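Unsaturated glucuronyl hydrolase (Streptococcus agalactiae, PDB 2ZZR) hydrolyses unsaturated chondroitin, hyaluronan and heparin disaccharides, releasing 4-deoxy-4,5-didehydro glucuronic or iduronic acid by cleaving (1->3) and (1->4) glycosidic bonds. Local coordinates at residues E29-K34 with E384-F389; A206-R211 with F220-E225; N102-R107 with L136-K141. All coordinates share one frame; numbering follows the deposited sequence.

Contact 1: E29-K34 with E384-F389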
loop_
_atom_site.group_PDB
_atom_site.type_symbol
_atom_site.label_atom_id
_atom_site.label_comp_id
_atom_site.label_asym_id
_atom_site.label_seq_id
_atom_site.Cartn_x
_atom_site.Cartn_y
_atom_site.Cartn_z
ATOM N N GLU A 29 5.800 9.208 19.050
ATOM C CA GLU A 29 5.818 10.666 18.937
ATOM C C GLU A 29 7.153 11.174 18.389
ATOM O O GLU A 29 7.184 12.023 17.498
ATOM C CB GLU A 29 5.592 11.264 20.315
ATOM C CG GLU A 29 4.915 12.592 20.345
ATOM C CD GLU A 29 4.470 12.925 21.753
ATOM O OE1 GLU A 29 5.352 13.093 22.623
ATOM O OE2 GLU A 29 3.251 12.998 21.993
ATOM N N GLU A 30 8.246 10.647 18.931
ATOM C CA GLU A 30 9.591 11.041 18.508
ATOM C C GLU A 30 9.909 10.595 17.075
ATOM O O GLU A 30 10.568 11.329 16.325
ATOM C CB GLU A 30 10.642 10.571 19.517
ATOM C CG GLU A 30 10.587 11.403 20.807
ATOM C CD GLU A 30 11.628 11.038 21.851
ATOM O OE1 GLU A 30 12.338 10.022 21.696
ATOM O OE2 GLU A 30 11.723 11.781 22.854
ATOM N N ALA A 31 9.412 9.416 16.694
ATOM C CA ALA A 31 9.533 8.937 15.306
ATOM C C ALA A 31 8.766 9.837 14.335
ATOM O O ALA A 31 9.263 10.164 13.244
ATOM C CB ALA A 31 9.065 7.483 15.192
ATOM N N ILE A 32 7.558 10.240 14.730
ATOM C CA ILE A 32 6.752 11.159 13.930
ATOM C C ILE A 32 7.468 12.500 13.774
ATOM O O ILE A 32 7.544 13.055 12.671
ATOM C CB ILE A 32 5.343 11.386 14.536
ATOM C CG1 ILE A 32 4.493 10.113 14.413
ATOM C CG2 ILE A 32 4.639 12.547 13.844
ATOM C CD1 ILE A 32 3.159 10.174 15.168
ATOM N N GLU A 33 7.999 13.012 14.882
ATOM C CA GLU A 33 8.662 14.309 14.853
ATOM C C GLU A 33 9.925 14.305 13.990
ATOM O O GLU A 33 10.162 15.262 13.255
ATOM C CB GLU A 33 8.920 14.820 16.274
ATOM C CG GLU A 33 7.651 15.378 16.908
ATOM C CD GLU A 33 7.742 15.588 18.410
ATOM O OE1 GLU A 33 8.770 15.224 19.025
ATOM O OE2 GLU A 33 6.762 16.113 18.978
ATOM N N LYS A 34 10.696 13.217 14.043
ATOM C CA LYS A 34 11.877 13.050 13.187
ATOM C C LYS A 34 11.479 13.004 11.703
ATOM O O LYS A 34 12.130 13.626 10.863
ATOM C CB LYS A 34 12.680 11.806 13.583
ATOM C CG LYS A 34 14.070 11.706 12.926
ATOM C CD LYS A 34 14.892 10.542 13.464
ATOM C CE LYS A 34 14.356 9.200 12.988
ATOM N NZ LYS A 34 15.275 8.082 13.312
ATOM N N GLU A 384 2.051 6.513 7.819
ATOM C CA GLU A 384 0.676 6.087 8.092
ATOM C C GLU A 384 0.623 5.139 9.293
ATOM O O GLU A 384 -0.284 5.244 10.128
ATOM C CB GLU A 384 0.013 5.450 6.864
ATOM C CG GLU A 384 -1.493 5.323 7.039
ATOM C CD GLU A 384 -2.121 4.353 6.064
ATOM O OE1 GLU A 384 -2.384 4.763 4.921
ATOM O OE2 GLU A 384 -2.369 3.193 6.459
ATOM N N ALA A 385 1.593 4.228 9.388
ATOM C CA ALA A 385 1.675 3.311 10.526
ATOM C C ALA A 385 1.867 4.087 11.823
ATOM O O ALA A 385 1.207 3.809 12.828
ATOM C CB ALA A 385 2.808 2.306 10.342
ATOM N N LEU A 386 2.769 5.067 11.789
ATOM C CA LEU A 386 3.028 5.897 12.962
ATOM C C LEU A 386 1.762 6.618 13.418
ATOM O O LEU A 386 1.409 6.578 14.616
ATOM C CB LEU A 386 4.151 6.893 12.672
ATOM C CG LEU A 386 5.546 6.277 12.515
ATOM C CD1 LEU A 386 6.550 7.384 12.140
ATOM C CD2 LEU A 386 5.985 5.538 13.777
ATOM N N ILE A 387 1.076 7.253 12.465
ATOM C CA ILE A 387 -0.164 7.991 12.733
ATOM C C ILE A 387 -1.291 7.048 13.195
ATOM O O ILE A 387 -2.039 7.379 14.122
ATOM C CB ILE A 387 -0.598 8.867 11.511
ATOM C CG1 ILE A 387 0.419 9.997 11.249
ATOM C CG2 ILE A 387 -2.031 9.429 11.673
ATOM C CD1 ILE A 387 0.579 11.033 12.384
ATOM N N ARG A 388 -1.390 5.872 12.568
ATOM C CA ARG A 388 -2.326 4.833 13.019
ATOM C C ARG A 388 -2.150 4.500 14.503
ATOM O O ARG A 388 -3.132 4.389 15.242
ATOM C CB ARG A 388 -2.167 3.553 12.192
ATOM C CG ARG A 388 -2.952 3.548 10.880
ATOM C CD ARG A 388 -2.596 2.304 10.061
ATOM N NE ARG A 388 -3.475 2.152 8.900
ATOM C CZ ARG A 388 -4.683 1.590 8.940
ATOM N NH1 ARG A 388 -5.165 1.105 10.084
ATOM N NH2 ARG A 388 -5.415 1.512 7.836
ATOM N N PHE A 389 -0.900 4.328 14.930
ATOM C CA PHE A 389 -0.602 3.947 16.313
ATOM C C PHE A 389 -0.891 5.086 17.280
ATOM O O PHE A 389 -1.301 4.854 18.427
ATOM C CB PHE A 389 0.866 3.539 16.436
ATOM C CG PHE A 389 1.126 2.092 16.160
ATOM C CD1 PHE A 389 0.696 1.498 14.971
ATOM C CD2 PHE A 389 1.835 1.322 17.074
ATOM C CE1 PHE A 389 0.959 0.155 14.711
ATOM C CE2 PHE A 389 2.102 -0.018 16.823
ATOM C CZ PHE A 389 1.663 -0.603 15.640
#

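Contact 2: A206-R211 with F220-E225. With SO4 (sulfate ion), chain B.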
loop_
_atom_site.group_PDB
_atom_site.type_symbol
_atom_site.label_atom_id
_atom_site.label_comp_id
_atom_site.label_asym_id
_atom_site.label_seq_id
_atom_site.Cartn_x
_atom_site.Cartn_y
_atom_site.Cartn_z
ATOM N N ALA A 206 -8.651 -12.536 -5.145
ATOM C CA ALA A 206 -8.579 -13.498 -4.044
ATOM C C ALA A 206 -8.473 -14.939 -4.533
ATOM O O ALA A 206 -7.745 -15.749 -3.960
ATOM C CB ALA A 206 -9.795 -13.346 -3.126
ATOM N N ASN A 207 -9.211 -15.254 -5.592
ATOM C CA ASN A 207 -9.281 -16.630 -6.056
ATOM C C ASN A 207 -8.137 -17.048 -6.968
ATOM O O ASN A 207 -7.964 -18.244 -7.246
ATOM C CB ASN A 207 -10.639 -16.897 -6.700
ATOM C CG ASN A 207 -11.686 -17.278 -5.674
ATOM O OD1 ASN A 207 -11.425 -18.103 -4.798
ATOM N ND2 ASN A 207 -12.860 -16.684 -5.769
ATOM N N ASN A 208 -7.335 -16.074 -7.395
ATOM C CA ASN A 208 -6.341 -16.318 -8.441
ATOM C C ASN A 208 -4.953 -15.758 -8.142
ATOM O O ASN A 208 -3.964 -16.497 -8.176
ATOM C CB ASN A 208 -6.862 -15.811 -9.788
ATOM C CG ASN A 208 -8.158 -16.485 -10.208
ATOM O OD1 ASN A 208 -8.183 -17.686 -10.498
ATOM N ND2 ASN A 208 -9.240 -15.723 -10.240
ATOM N N VAL A 209 -4.875 -14.461 -7.830
ATOM C CA VAL A 209 -3.573 -13.832 -7.583
ATOM C C VAL A 209 -2.999 -14.235 -6.219
ATOM O O VAL A 209 -1.786 -14.152 -5.995
ATOM C CB VAL A 209 -3.619 -12.290 -7.808
ATOM C CG1 VAL A 209 -4.078 -11.547 -6.548
ATOM C CG2 VAL A 209 -2.258 -11.770 -8.288
ATOM N N VAL A 210 -3.872 -14.674 -5.309
ATOM C CA VAL A 210 -3.437 -15.321 -4.081
ATOM C C VAL A 210 -3.374 -16.822 -4.361
ATOM O O VAL A 210 -4.326 -17.400 -4.895
ATOM C CB VAL A 210 -4.394 -15.034 -2.896
ATOM C CG1 VAL A 210 -3.879 -15.676 -1.607
ATOM C CG2 VAL A 210 -4.565 -13.525 -2.707
ATOM N N ARG A 211 -2.246 -17.434 -4.016
ATOM C CA ARG A 211 -2.006 -18.854 -4.295
ATOM C C ARG A 211 -2.502 -19.759 -3.163
ATOM O O ARG A 211 -2.727 -19.298 -2.044
ATOM C CB ARG A 211 -0.513 -19.098 -4.544
ATOM C CG ARG A 211 0.083 -18.224 -5.642
ATOM C CD ARG A 211 1.478 -18.700 -6.045
ATOM N NE ARG A 211 1.421 -19.939 -6.818
ATOM C CZ ARG A 211 2.455 -20.489 -7.453
ATOM N NH1 ARG A 211 2.285 -21.619 -8.134
ATOM N NH2 ARG A 211 3.654 -19.920 -7.408
ATOM N N PHE A 220 -1.978 -11.846 -12.687
ATOM C CA PHE A 220 -2.787 -12.996 -13.081
ATOM C C PHE A 220 -3.539 -12.725 -14.370
ATOM O O PHE A 220 -4.266 -11.740 -14.476
ATOM C CB PHE A 220 -3.754 -13.446 -11.974
ATOM C CG PHE A 220 -4.118 -14.900 -12.068
ATOM C CD1 PHE A 220 -3.434 -15.846 -11.315
ATOM C CD2 PHE A 220 -5.106 -15.326 -12.948
ATOM C CE1 PHE A 220 -3.747 -17.203 -11.420
ATOM C CE2 PHE A 220 -5.425 -16.676 -13.063
ATOM C CZ PHE A 220 -4.745 -17.612 -12.304
ATOM N N TYR A 221 -3.354 -13.619 -15.342
ATOM C CA TYR A 221 -3.961 -13.488 -16.662
ATOM C C TYR A 221 -5.309 -14.181 -16.769
ATOM O O TYR A 221 -5.528 -15.230 -16.169
ATOM C CB TYR A 221 -3.036 -14.088 -17.728
ATOM C CG TYR A 221 -1.839 -13.233 -18.045
ATOM C CD1 TYR A 221 -0.655 -13.360 -17.318
ATOM C CD2 TYR A 221 -1.891 -12.295 -19.076
ATOM C CE1 TYR A 221 0.456 -12.568 -17.616
ATOM C CE2 TYR A 221 -0.784 -11.500 -19.381
ATOM C CZ TYR A 221 0.374 -11.640 -18.649
ATOM O OH TYR A 221 1.465 -10.856 -18.945
ATOM N N PHE A 222 -6.189 -13.591 -17.565
ATOM C CA PHE A 222 -7.498 -14.158 -17.866
ATOM C C PHE A 222 -7.663 -14.314 -19.373
ATOM O O PHE A 222 -6.930 -13.700 -20.153
ATOM C CB PHE A 222 -8.605 -13.267 -17.297
ATOM C CG PHE A 222 -8.644 -13.247 -15.796
ATOM C CD1 PHE A 222 -7.761 -12.446 -15.069
ATOM C CD2 PHE A 222 -9.552 -14.040 -15.105
ATOM C CE1 PHE A 222 -7.787 -12.438 -13.676
ATOM C CE2 PHE A 222 -9.586 -14.039 -13.708
ATOM C CZ PHE A 222 -8.697 -13.234 -12.993
ATOM N N ASP A 223 -8.618 -15.147 -19.777
ATOM C CA ASP A 223 -8.961 -15.298 -21.190
ATOM C C ASP A 223 -9.986 -14.230 -21.590
ATOM O O ASP A 223 -11.085 -14.190 -21.034
ATOM C CB ASP A 223 -9.499 -16.712 -21.451
ATOM C CG ASP A 223 -9.645 -17.026 -22.937
ATOM O OD1 ASP A 223 -10.278 -16.238 -23.660
ATOM O OD2 ASP A 223 -9.134 -18.077 -23.370
ATOM N N PRO A 224 -9.628 -13.347 -22.547
ATOM C CA PRO A 224 -10.539 -12.268 -22.944
ATOM C C PRO A 224 -11.832 -12.732 -23.611
ATOM O O PRO A 224 -12.810 -11.982 -23.624
ATOM C CB PRO A 224 -9.700 -11.420 -23.907
ATOM C CG PRO A 224 -8.627 -12.313 -24.378
ATOM C CD PRO A 224 -8.349 -13.284 -23.276
ATOM N N GLU A 225 -11.835 -13.950 -24.149
ATOM C CA GLU A 225 -13.031 -14.501 -24.797
ATOM C C GLU A 225 -14.010 -15.116 -23.796
ATOM O O GLU A 225 -15.212 -14.844 -23.859
ATOM C CB GLU A 225 -12.652 -15.534 -25.870
ATOM C CG GLU A 225 -11.674 -15.024 -26.936
ATOM C CD GLU A 225 -12.098 -13.699 -27.559
ATOM O OE1 GLU A 225 -13.283 -13.563 -27.942
ATOM O OE2 GLU A 225 -11.240 -12.794 -27.671
HETATM S S SO4 B . -1.678 -22.070 -7.338
HETATM O O1 SO4 B . -2.589 -22.900 -8.120
HETATM O O2 SO4 B . -2.050 -22.148 -5.931
HETATM O O3 SO4 B . -0.303 -22.535 -7.515
HETATM O O4 SO4 B . -1.785 -20.685 -7.787
#

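Contact 3: N102-R107 with L136-K141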
loop_
_atom_site.group_PDB
_atom_site.type_symbol
_atom_site.label_atom_id
_atom_site.label_comp_id
_atom_site.label_asym_id
_atom_site.label_seq_id
_atom_site.Cartn_x
_atom_site.Cartn_y
_atom_site.Cartn_z
ATOM N N ASN A 102 -6.150 18.942 -12.126
ATOM C CA ASN A 102 -5.690 19.240 -13.486
ATOM C C ASN A 102 -5.344 17.968 -14.265
ATOM O O ASN A 102 -5.695 17.826 -15.443
ATOM C CB ASN A 102 -4.480 20.171 -13.461
ATOM C CG ASN A 102 -3.941 20.459 -14.857
ATOM O OD1 ASN A 102 -2.980 19.832 -15.308
ATOM N ND2 ASN A 102 -4.581 21.386 -15.554
ATOM N N ARG A 103 -4.659 17.048 -13.589
ATOM C CA ARG A 103 -4.213 15.797 -14.199
ATOM C C ARG A 103 -5.374 14.933 -14.706
ATOM O O ARG A 103 -5.300 14.368 -15.805
ATOM C CB ARG A 103 -3.326 15.015 -13.223
ATOM C CG ARG A 103 -2.666 13.793 -13.847
ATOM C CD ARG A 103 -1.685 13.140 -12.903
ATOM N NE ARG A 103 -1.151 11.904 -13.475
ATOM C CZ ARG A 103 -0.278 11.106 -12.869
ATOM N NH1 ARG A 103 0.196 11.404 -11.660
ATOM N NH2 ARG A 103 0.130 10.001 -13.481
ATOM N N ILE A 104 -6.445 14.829 -13.919
ATOM C CA ILE A 104 -7.606 14.045 -14.350
ATOM C C ILE A 104 -8.456 14.787 -15.397
ATOM O O ILE A 104 -8.921 14.182 -16.365
ATOM C CB ILE A 104 -8.449 13.472 -13.151
ATOM C CG1 ILE A 104 -9.598 12.586 -13.648
ATOM C CG2 ILE A 104 -8.976 14.577 -12.235
ATOM C CD1 ILE A 104 -9.157 11.298 -14.315
ATOM N N ASN A 105 -8.626 16.096 -15.210
ATOM C CA ASN A 105 -9.358 16.919 -16.172
ATOM C C ASN A 105 -8.786 16.776 -17.576
ATOM O O ASN A 105 -9.531 16.686 -18.556
ATOM C CB ASN A 105 -9.360 18.388 -15.737
ATOM C CG ASN A 105 -10.445 18.693 -14.721
ATOM O OD1 ASN A 105 -11.359 17.892 -14.512
ATOM N ND2 ASN A 105 -10.362 19.865 -14.096
ATOM N N ASN A 106 -7.461 16.721 -17.649
ATOM C CA ASN A 106 -6.742 16.619 -18.912
ATOM C C ASN A 106 -6.277 15.208 -19.257
ATOM O O ASN A 106 -5.570 15.012 -20.251
ATOM C CB ASN A 106 -5.564 17.586 -18.898
ATOM C CG ASN A 106 -6.008 19.022 -18.990
ATOM O OD1 ASN A 106 -6.574 19.441 -20.001
ATOM N ND2 ASN A 106 -5.775 19.787 -17.929
ATOM N N ARG A 107 -6.673 14.235 -18.435
ATOM C CA ARG A 107 -6.372 12.815 -18.674
ATOM C C ARG A 107 -4.887 12.574 -18.993
ATOM O O ARG A 107 -4.539 11.880 -19.959
ATOM C CB ARG A 107 -7.286 12.248 -19.769
ATOM C CG ARG A 107 -8.782 12.304 -19.428
ATOM C CD ARG A 107 -9.662 11.876 -20.603
ATOM N NE ARG A 107 -9.424 10.489 -21.008
ATOM C CZ ARG A 107 -10.050 9.429 -20.496
ATOM N NH1 ARG A 107 -10.968 9.581 -19.545
ATOM N NH2 ARG A 107 -9.756 8.211 -20.941
ATOM N N LEU A 136 -12.982 16.341 -3.659
ATOM C CA LEU A 136 -14.045 15.394 -3.965
ATOM C C LEU A 136 -14.229 15.223 -5.474
ATOM O O LEU A 136 -14.323 14.105 -5.969
ATOM C CB LEU A 136 -15.364 15.814 -3.306
ATOM C CG LEU A 136 -16.591 14.932 -3.558
ATOM C CD1 LEU A 136 -16.360 13.495 -3.080
ATOM C CD2 LEU A 136 -17.837 15.525 -2.898
ATOM N N GLU A 137 -14.275 16.344 -6.193
ATOM C CA GLU A 137 -14.442 16.340 -7.643
ATOM C C GLU A 137 -13.355 15.501 -8.319
ATOM O O GLU A 137 -13.652 14.655 -9.163
ATOM C CB GLU A 137 -14.406 17.775 -8.173
ATOM C CG GLU A 137 -14.607 17.897 -9.676
ATOM C CD GLU A 137 -14.386 19.313 -10.182
ATOM O OE1 GLU A 137 -14.235 19.478 -11.409
ATOM O OE2 GLU A 137 -14.347 20.255 -9.360
ATOM N N ALA A 138 -12.106 15.737 -7.933
ATOM C CA ALA A 138 -10.969 14.997 -8.488
ATOM C C ALA A 138 -11.087 13.506 -8.184
ATOM O O ALA A 138 -10.799 12.666 -9.041
ATOM C CB ALA A 138 -9.660 15.548 -7.953
ATOM N N THR A 139 -11.516 13.184 -6.965
ATOM C CA THR A 139 -11.688 11.787 -6.547
ATOM C C THR A 139 -12.721 11.048 -7.410
ATOM O O THR A 139 -12.453 9.943 -7.902
ATOM C CB THR A 139 -12.072 11.684 -5.044
ATOM O OG1 THR A 139 -11.024 12.234 -4.234
ATOM C CG2 THR A 139 -12.288 10.237 -4.652
ATOM N N ILE A 140 -13.897 11.651 -7.596
ATOM C CA ILE A 140 -14.950 11.019 -8.390
ATOM C C ILE A 140 -14.512 10.847 -9.845
ATOM O O ILE A 140 -14.706 9.782 -10.431
ATOM C CB ILE A 140 -16.307 11.768 -8.287
ATOM C CG1 ILE A 140 -16.770 11.836 -6.823
ATOM C CG2 ILE A 140 -17.372 11.098 -9.168
ATOM C CD1 ILE A 140 -16.892 10.480 -6.122
ATOM N N LYS A 141 -13.894 11.883 -10.406
ATOM C CA LYS A 141 -13.377 11.807 -11.776
ATOM C C LYS A 141 -12.318 10.704 -11.908
ATOM O O LYS A 141 -12.317 9.961 -12.890
ATOM C CB LYS A 141 -12.839 13.167 -12.233
ATOM C CG LYS A 141 -13.943 14.179 -12.536
ATOM C CD LYS A 141 -13.369 15.559 -12.806
ATOM C CE LYS A 141 -14.466 16.525 -13.255
ATOM N NZ LYS A 141 -13.900 17.843 -13.636
HETATM O O HOH W 1 -12.451 21.098 -12.662
#

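Contact 1: E29-K34 with E384-F389
Ile32 and Leu386 meet at the heart of this helix-to-helix packing in the alpha barrel of a family 88 glycoside hydrolase, where helix 25-46 from the N-terminal part of the chain lies against helix 376-390 from its C-terminal end. The two short helical segments run roughly antiparallel, their N-to-C directions 142° apart, and their axes approach to 9.8 Å. The contact is wholly apolar. Ile32 CG1 rests on Leu386 CB at 3.7 Å, the two side chains sliding past one another in opposite directions instead of meeting end on. Beside them the two methyls of Leu386 both touch the Ala31 methyl: CD2 lies 3.9 Å and CD1 4.0 Å from Ala31 CB. With Ile32 CG1 anti to the carbonyl carbon, its chain extends on to CD1, which meets Ile387 CD1 at 3.9 Å. There the side chains cross at about a right angle. All four touching residues are buried. Neighbouring helices close over the group: Ile343 of helix 328-346 touches both Ala31 and Leu386, while Tyr83 and Leu79 of helix 70-84 lie on Ile32 and Ile387 respectively. On another side of helix 376-390, Glu384 and Arg388 are one helical turn apart and form a salt bridge within the buried interior. Its charges have further partners, Glu316 for Arg388 NH1 and Tyr380 and Trp397 for Glu384 OE1, which would be expected to favour the ionised forms. Arg388 NE points almost straight at Glu384 OE2 (2.9 Å, N-H...O 174°), and that oxygen lies in the guanidinium plane yet receives the bond on its anti side, 30° out of the carboxylate plane.

Contact 2: A206-R211 with F220-E225
This is a CH-pi contact between the end of helix 192-209 and strand 219-222, the middle strand of a three-stranded antiparallel sheet beside the helical barrel. Asn208 CB sits almost exactly over the centre of the Phe220 ring, 3.5 Å from the centroid and 3° off the ring normal. Phe220 presents this face with CG anti to its backbone N (chi1 -154°), and the two side chains cross at about a right angle. The Asn208 carbonyl oxygen also approaches this ring, O lying 3.2 Å from Phe220 CD1. Farther out, the Asn208 amide stands nearly perpendicular to the Phe222 ring, with ND2 3.8 Å from Phe222 CZ. Val209 CG2 adds a looser apolar touch on Phe220 CB. Pro229 of the adjoining strand touches both Asn208 and Phe220, and Phe220 lies close to Gly232, a probable substrate-binding residue. At the loop after the helix, Arg211 NH1 and NE both donate to O3 of a sulfate, NH1 at 2.8 Å; Asp212 N also binds this ion, probably acquired from the crystallisation liquor. No hydrogen bond joins the two segments themselves, so their direct contact probably rests on dispersion and the weakly polarised C-H of Asn208 CB, while Asn208 ND2 donates within its own helix, to Ala204 O in the preceding turn.

Contact 3: N102-R107 with L136-K141
Ile104 holds CG1 anti to its backbone N (chi1 -176°), which directs this branch to Lys141 CB, while Lys141 carries CG anti to the carbonyl carbon and stays extended beyond it, taking NZ to Asn105. They join two helices of the alpha barrel, 87-105 and 133-147. Ile104 CG1 packs on Lys141 CB at 3.6 Å, and CD1 reaches the Lys141 backbone, 3.7 Å from its O; CG2 lies more loosely against Ala138. Tyr119 of helix 115-130 and Leu110 also touch Ile104. Toward solvent, beside the exposed Asn105, the lysine ammonium is shared. NZ donates to Asn105 OD1 at 2.7 Å, tilted 16° from the carbonyl plane, and forms a salt bridge with Glu137 OE1 one turn back in its own helix. These two bonds probably restrict the end of the long chain. Helix 87-105 ends here in a Schellman motif, Arg107 having positive phi. A water closes the polar ring: it accepts from Asn105 ND2 at 2.8 Å and donates to Glu137 OE1 at 2.7 Å, the same oxygen whose anti lone pair receives Lys141 NZ.

Overall arrangement
Helix 25-46, near the N terminus, supplies the first half of contact 1, whose partner arrives only with helix 376-390, so this contact closes a loop of 349 residues and brings the two terminal parts of the barrel together. Contacts 2 and 3 both lie within that span. Contact 3 comes first, joining helices 87-105 and 133-147 across 28 residues that include helix 115-130. Contact 2 follows in series, a short return of eight residues from helix 192-209 to strand 219-222, tying the helical barrel to the three-stranded sheet. None touch: contacts 1 and 2 lie on opposite sides of the chain's centre, about 37 Å apart between centres.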